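Local structure of terminase large subunit (Thermus phage G20c, 5M1P) at residues A41-N46 with V92-W97; D48-S53 with E66-A71. The protein packages viral DNA into empty procapsids as part of an ATP-driven motor and cuts the genome with its metal-dependent, RuvC-like nuclease domain. All coordinates share one frame; numbering follows the deposited sequence.

Interaction 1 (A41-N46 with V92-W97). With CA (calcium ion), chain C.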
# COMPACT_ATOMS: atom_id res chain seq x y z
N ALA A 41 -2.38 0.04 -4.45
CA ALA A 41 -2.42 -1.35 -4.86
C ALA A 41 -1.06 -1.84 -5.33
O ALA A 41 -0.51 -1.34 -6.33
CB ALA A 41 -3.46 -1.54 -5.94
N ASP A 42 -0.53 -2.77 -4.54
CA ASP A 42 0.69 -3.52 -4.80
C ASP A 42 0.18 -4.92 -5.14
O ASP A 42 -0.41 -5.60 -4.30
CB ASP A 42 1.56 -3.54 -3.53
CG ASP A 42 2.85 -4.32 -3.70
OD1 ASP A 42 2.81 -5.56 -3.58
OD2 ASP A 42 3.90 -3.70 -3.92
N PHE A 43 0.36 -5.34 -6.39
CA PHE A 43 -0.19 -6.62 -6.84
C PHE A 43 0.63 -7.80 -6.36
O PHE A 43 1.77 -7.65 -5.94
CB PHE A 43 -0.34 -6.62 -8.37
CG PHE A 43 -1.42 -5.71 -8.83
CD1 PHE A 43 -2.74 -6.13 -8.81
CD2 PHE A 43 -1.14 -4.40 -9.20
CE1 PHE A 43 -3.76 -5.28 -9.20
CE2 PHE A 43 -2.15 -3.55 -9.59
CZ PHE A 43 -3.45 -3.99 -9.59
N GLY A 44 -0.02 -8.96 -6.37
CA GLY A 44 0.61 -10.24 -6.12
C GLY A 44 1.08 -10.73 -7.47
O GLY A 44 0.34 -11.41 -8.19
N LYS A 45 2.29 -10.32 -7.84
CA LYS A 45 2.82 -10.60 -9.18
C LYS A 45 3.01 -12.09 -9.40
O LYS A 45 2.60 -12.62 -10.42
CB LYS A 45 4.13 -9.84 -9.41
N ASN A 46 3.63 -12.77 -8.43
CA ASN A 46 3.75 -14.23 -8.45
C ASN A 46 3.34 -14.80 -7.07
O ASN A 46 2.15 -14.82 -6.77
CB ASN A 46 5.15 -14.66 -8.92
CG ASN A 46 5.28 -16.17 -9.04
OD1 ASN A 46 4.44 -16.82 -9.66
ND2 ASN A 46 6.32 -16.73 -8.43
N VAL A 92 -7.96 3.74 -7.70
CA VAL A 92 -6.82 2.93 -7.36
C VAL A 92 -5.53 3.61 -7.82
O VAL A 92 -5.44 4.06 -8.95
CB VAL A 92 -6.95 1.54 -8.00
CG1 VAL A 92 -5.75 0.67 -7.63
CG2 VAL A 92 -8.24 0.84 -7.58
N VAL A 93 -4.53 3.67 -6.95
CA VAL A 93 -3.18 4.05 -7.32
C VAL A 93 -2.42 2.75 -7.48
O VAL A 93 -2.07 2.10 -6.50
CB VAL A 93 -2.52 4.94 -6.25
CG1 VAL A 93 -1.15 5.43 -6.72
CG2 VAL A 93 -3.42 6.11 -5.88
N ALA A 94 -2.20 2.37 -8.73
CA ALA A 94 -1.77 1.01 -9.06
C ALA A 94 -0.31 0.99 -9.46
O ALA A 94 0.07 1.68 -10.41
CB ALA A 94 -2.61 0.47 -10.19
N ASP A 95 0.50 0.20 -8.78
CA ASP A 95 1.86 -0.05 -9.24
C ASP A 95 1.79 -1.05 -10.37
O ASP A 95 1.76 -2.26 -10.14
CB ASP A 95 2.79 -0.54 -8.14
CG ASP A 95 4.17 -0.92 -8.67
OD1 ASP A 95 4.52 -0.56 -9.83
OD2 ASP A 95 4.91 -1.58 -7.93
N THR A 96 1.79 -0.51 -11.57
CA THR A 96 1.65 -1.28 -12.80
C THR A 96 2.98 -1.77 -13.37
O THR A 96 3.00 -2.35 -14.46
CB THR A 96 0.96 -0.41 -13.86
OG1 THR A 96 1.59 0.88 -13.88
CG2 THR A 96 -0.51 -0.21 -13.53
N TRP A 97 4.09 -1.55 -12.68
CA TRP A 97 5.41 -1.88 -13.23
C TRP A 97 5.65 -3.37 -13.16
O TRP A 97 5.69 -3.94 -12.08
CB TRP A 97 6.50 -1.15 -12.49
CG TRP A 97 7.86 -1.28 -13.10
CD1 TRP A 97 8.91 -2.03 -12.62
CD2 TRP A 97 8.33 -0.65 -14.29
NE1 TRP A 97 10.00 -1.88 -13.44
CE2 TRP A 97 9.67 -1.04 -14.47
CE3 TRP A 97 7.75 0.21 -15.23
CZ2 TRP A 97 10.45 -0.60 -15.55
CZ3 TRP A 97 8.52 0.66 -16.29
CH2 TRP A 97 9.86 0.25 -16.44
CA CA C . 3.33 -7.72 -4.13
O HOH W 1 5.21 -1.61 -5.30
O HOH W 2 2.30 -4.16 -8.14
O HOH W 3 5.37 -6.98 -4.97
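D42 and D95 both set CG anti to the backbone N (chi1 180° and 174°), which carries the two carboxylates forward along the chain direction, while F43 takes chi1 -70°, CG anti to its carbonyl carbon, so that the ring's edge reaches A94 CB. OD2 of D42 and OD2 of D95 stay 4.6 Å apart, and water 1 donates a hydrogen bond to each, which should soften the repulsion of like charges. D42 uses its other oxygen, OD1, on the calcium at 2.3 Å, and the backbone O of F43 is a second ligand. D95 is steadied by OD1, which accepts from W97 N in an Asx turn and from V119 N. Just before the carboxylates the strands pair in parallel: A41 N donates to V93 O at 2.9 Å, and D95 N reaches A41 O at 3.1 Å in an almost straight bond. Alanine's single methyl fits at position 41, where CB touches V92 CG1 at 3.6 Å and L80 of helix 73-86. The ring edge of F43 also meets D95 O. Aspartates from neighbouring parallel strands and the turns that follow, D42 binding calcium and D95 a probable ligand of a second metal, typify the RNase H-like two-metal nuclease site.

Interaction 2 (D48-S53 with E66-A71); sequences DYSVFS and ERMNGA. With CA (calcium ion), chain C.
From CB, R67 runs over the sheet face it shares with V51, CG anti to the backbone N (chi1 176°), extended as far as NE, then turned at chi4, laying NE, CZ and NH2 over the Y49 ring. Its CB and CG pass S50 O, and CG and CD lie alongside V51 CG2 (3.8 Å from CD). Guanidinium and ring planes are 14° apart and CZ is 3.6 Å from the ring centroid, a cation-pi stack with NH2 over the ring centre. On the opposite ring face N69 CB makes a CH-pi contact, sandwiching the broad, flat tyrosine. The backbone under this stack belongs to an antiparallel hairpin of the RNase H-like sheet, strands 49-56 and 61-69, where F52 and E66 exchange two backbone bonds and S50 and M68 two more. On the other sheet face, by helix 73-86, M68 bends at chi2 (-66°), bringing SD to 3.0 Å from S50 OG and CE to 4.1 Å from F52 CE2; serine is small enough here, yet OG presses closely on SD and CE and hydrogen-bonds waters 5 and 6. D48 OD2 and Y49 O bind calcium at 2.4 and 2.3 Å, hard oxygens suited to this ion, D48 OD1 accepting from N46 N.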
# COMPACT_ATOMS: atom_id res chain seq x y z
N ASP A 48 4.40 -13.56 -4.19
CA ASP A 48 4.35 -12.42 -3.28
C ASP A 48 2.92 -12.01 -2.95
O ASP A 48 1.97 -12.36 -3.65
CB ASP A 48 5.11 -11.22 -3.87
CG ASP A 48 4.59 -10.78 -5.22
OD1 ASP A 48 4.80 -11.51 -6.20
OD2 ASP A 48 3.97 -9.69 -5.29
N TYR A 49 2.78 -11.24 -1.88
CA TYR A 49 1.48 -10.76 -1.46
C TYR A 49 0.96 -9.64 -2.36
O TYR A 49 1.73 -8.84 -2.93
CB TYR A 49 1.53 -10.24 -0.01
CG TYR A 49 1.82 -11.32 1.01
CD1 TYR A 49 3.12 -11.65 1.36
CD2 TYR A 49 0.79 -12.04 1.63
CE1 TYR A 49 3.40 -12.65 2.27
CE2 TYR A 49 1.06 -13.05 2.55
CZ TYR A 49 2.37 -13.34 2.86
OH TYR A 49 2.66 -14.33 3.78
N SER A 50 -0.35 -9.59 -2.47
CA SER A 50 -1.07 -8.43 -2.96
C SER A 50 -1.60 -7.69 -1.76
O SER A 50 -2.10 -8.32 -0.84
CB SER A 50 -2.24 -8.85 -3.85
OG SER A 50 -3.10 -9.79 -3.20
N VAL A 51 -1.46 -6.37 -1.76
CA VAL A 51 -1.97 -5.53 -0.68
C VAL A 51 -2.67 -4.32 -1.26
O VAL A 51 -2.10 -3.54 -2.03
CB VAL A 51 -0.85 -5.07 0.25
CG1 VAL A 51 -1.43 -4.30 1.43
CG2 VAL A 51 -0.05 -6.26 0.73
N PHE A 52 -3.92 -4.14 -0.82
CA PHE A 52 -4.75 -3.03 -1.25
C PHE A 52 -5.10 -2.22 -0.01
O PHE A 52 -5.72 -2.74 0.90
CB PHE A 52 -6.04 -3.52 -1.93
CG PHE A 52 -5.82 -4.54 -3.03
CD1 PHE A 52 -4.72 -4.46 -3.87
CD2 PHE A 52 -6.74 -5.55 -3.24
CE1 PHE A 52 -4.52 -5.39 -4.88
CE2 PHE A 52 -6.55 -6.48 -4.26
CZ PHE A 52 -5.44 -6.40 -5.07
N SER A 53 -4.69 -0.95 0.01
CA SER A 53 -4.85 -0.09 1.18
C SER A 53 -5.82 1.04 0.85
O SER A 53 -5.49 1.92 0.06
CB SER A 53 -3.51 0.49 1.60
OG SER A 53 -2.63 -0.55 2.01
N GLU A 66 -6.61 -4.90 2.54
CA GLU A 66 -6.81 -6.27 2.11
C GLU A 66 -5.48 -6.82 1.67
O GLU A 66 -4.75 -6.16 0.93
CB GLU A 66 -7.84 -6.35 0.97
CG GLU A 66 -8.18 -7.78 0.58
CD GLU A 66 -9.47 -7.91 -0.19
OE1 GLU A 66 -10.02 -6.90 -0.66
OE2 GLU A 66 -9.96 -9.06 -0.31
N ARG A 67 -5.16 -8.02 2.14
CA ARG A 67 -3.88 -8.64 1.86
C ARG A 67 -4.06 -10.14 1.66
O ARG A 67 -4.74 -10.80 2.43
CB ARG A 67 -2.93 -8.39 3.03
CG ARG A 67 -1.57 -9.07 2.90
CD ARG A 67 -0.58 -8.42 3.84
NE ARG A 67 0.79 -8.95 3.80
CZ ARG A 67 1.26 -9.96 4.53
NH1 ARG A 67 0.47 -10.66 5.36
NH2 ARG A 67 2.54 -10.28 4.44
N MET A 68 -3.45 -10.67 0.61
CA MET A 68 -3.39 -12.12 0.47
C MET A 68 -2.24 -12.48 -0.43
O MET A 68 -1.61 -11.61 -1.00
CB MET A 68 -4.72 -12.70 -0.04
CG MET A 68 -5.13 -12.24 -1.43
SD MET A 68 -5.53 -10.49 -1.56
CE MET A 68 -6.08 -10.48 -3.27
N ASN A 69 -1.94 -13.76 -0.52
CA ASN A 69 -1.04 -14.24 -1.55
C ASN A 69 -1.65 -15.46 -2.20
O ASN A 69 -2.54 -16.11 -1.66
CB ASN A 69 0.39 -14.50 -1.03
CG ASN A 69 0.55 -15.82 -0.31
OD1 ASN A 69 -0.36 -16.28 0.38
ND2 ASN A 69 1.72 -16.45 -0.47
N GLY A 70 -1.17 -15.73 -3.40
CA GLY A 70 -1.69 -16.81 -4.20
C GLY A 70 -3.05 -16.59 -4.83
O GLY A 70 -3.58 -17.52 -5.42
N ALA A 71 -3.61 -15.39 -4.73
CA ALA A 71 -4.86 -15.06 -5.42
C ALA A 71 -4.56 -14.96 -6.91
O ALA A 71 -3.52 -14.44 -7.29
CB ALA A 71 -5.42 -13.74 -4.91
CA CA C . 3.33 -7.72 -4.13
O HOH W 4 0.02 -13.47 -5.10
O HOH W 5 -2.36 -12.56 -4.12
O HOH W 6 -4.85 -7.67 -1.88
O HOH W 3 5.37 -6.98 -4.97

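How the interactions relate
Interactions 1 and 2 meet at strands 37-42 and 49-56, neighbours in one sheet and consecutive in the chain, with their centres about 10 Å apart. A probable hydrogen bond, V51 N to D42 O at 2.8 Å, stitches them together, and G44 N packs against S50 CB at 3.4 Å. Both supply the same calcium: 41-46 gives a carboxylate oxygen and a carbonyl, 48-53 another of each, and D177 and water 3 complete its six ligands. D48 OD2 also accepts from K45 N. D95, across strand 37-42, is not a ligand of this calcium but probably binds a second catalytic metal; 66-71 pairs with 48-53 on the side remote from 37-42.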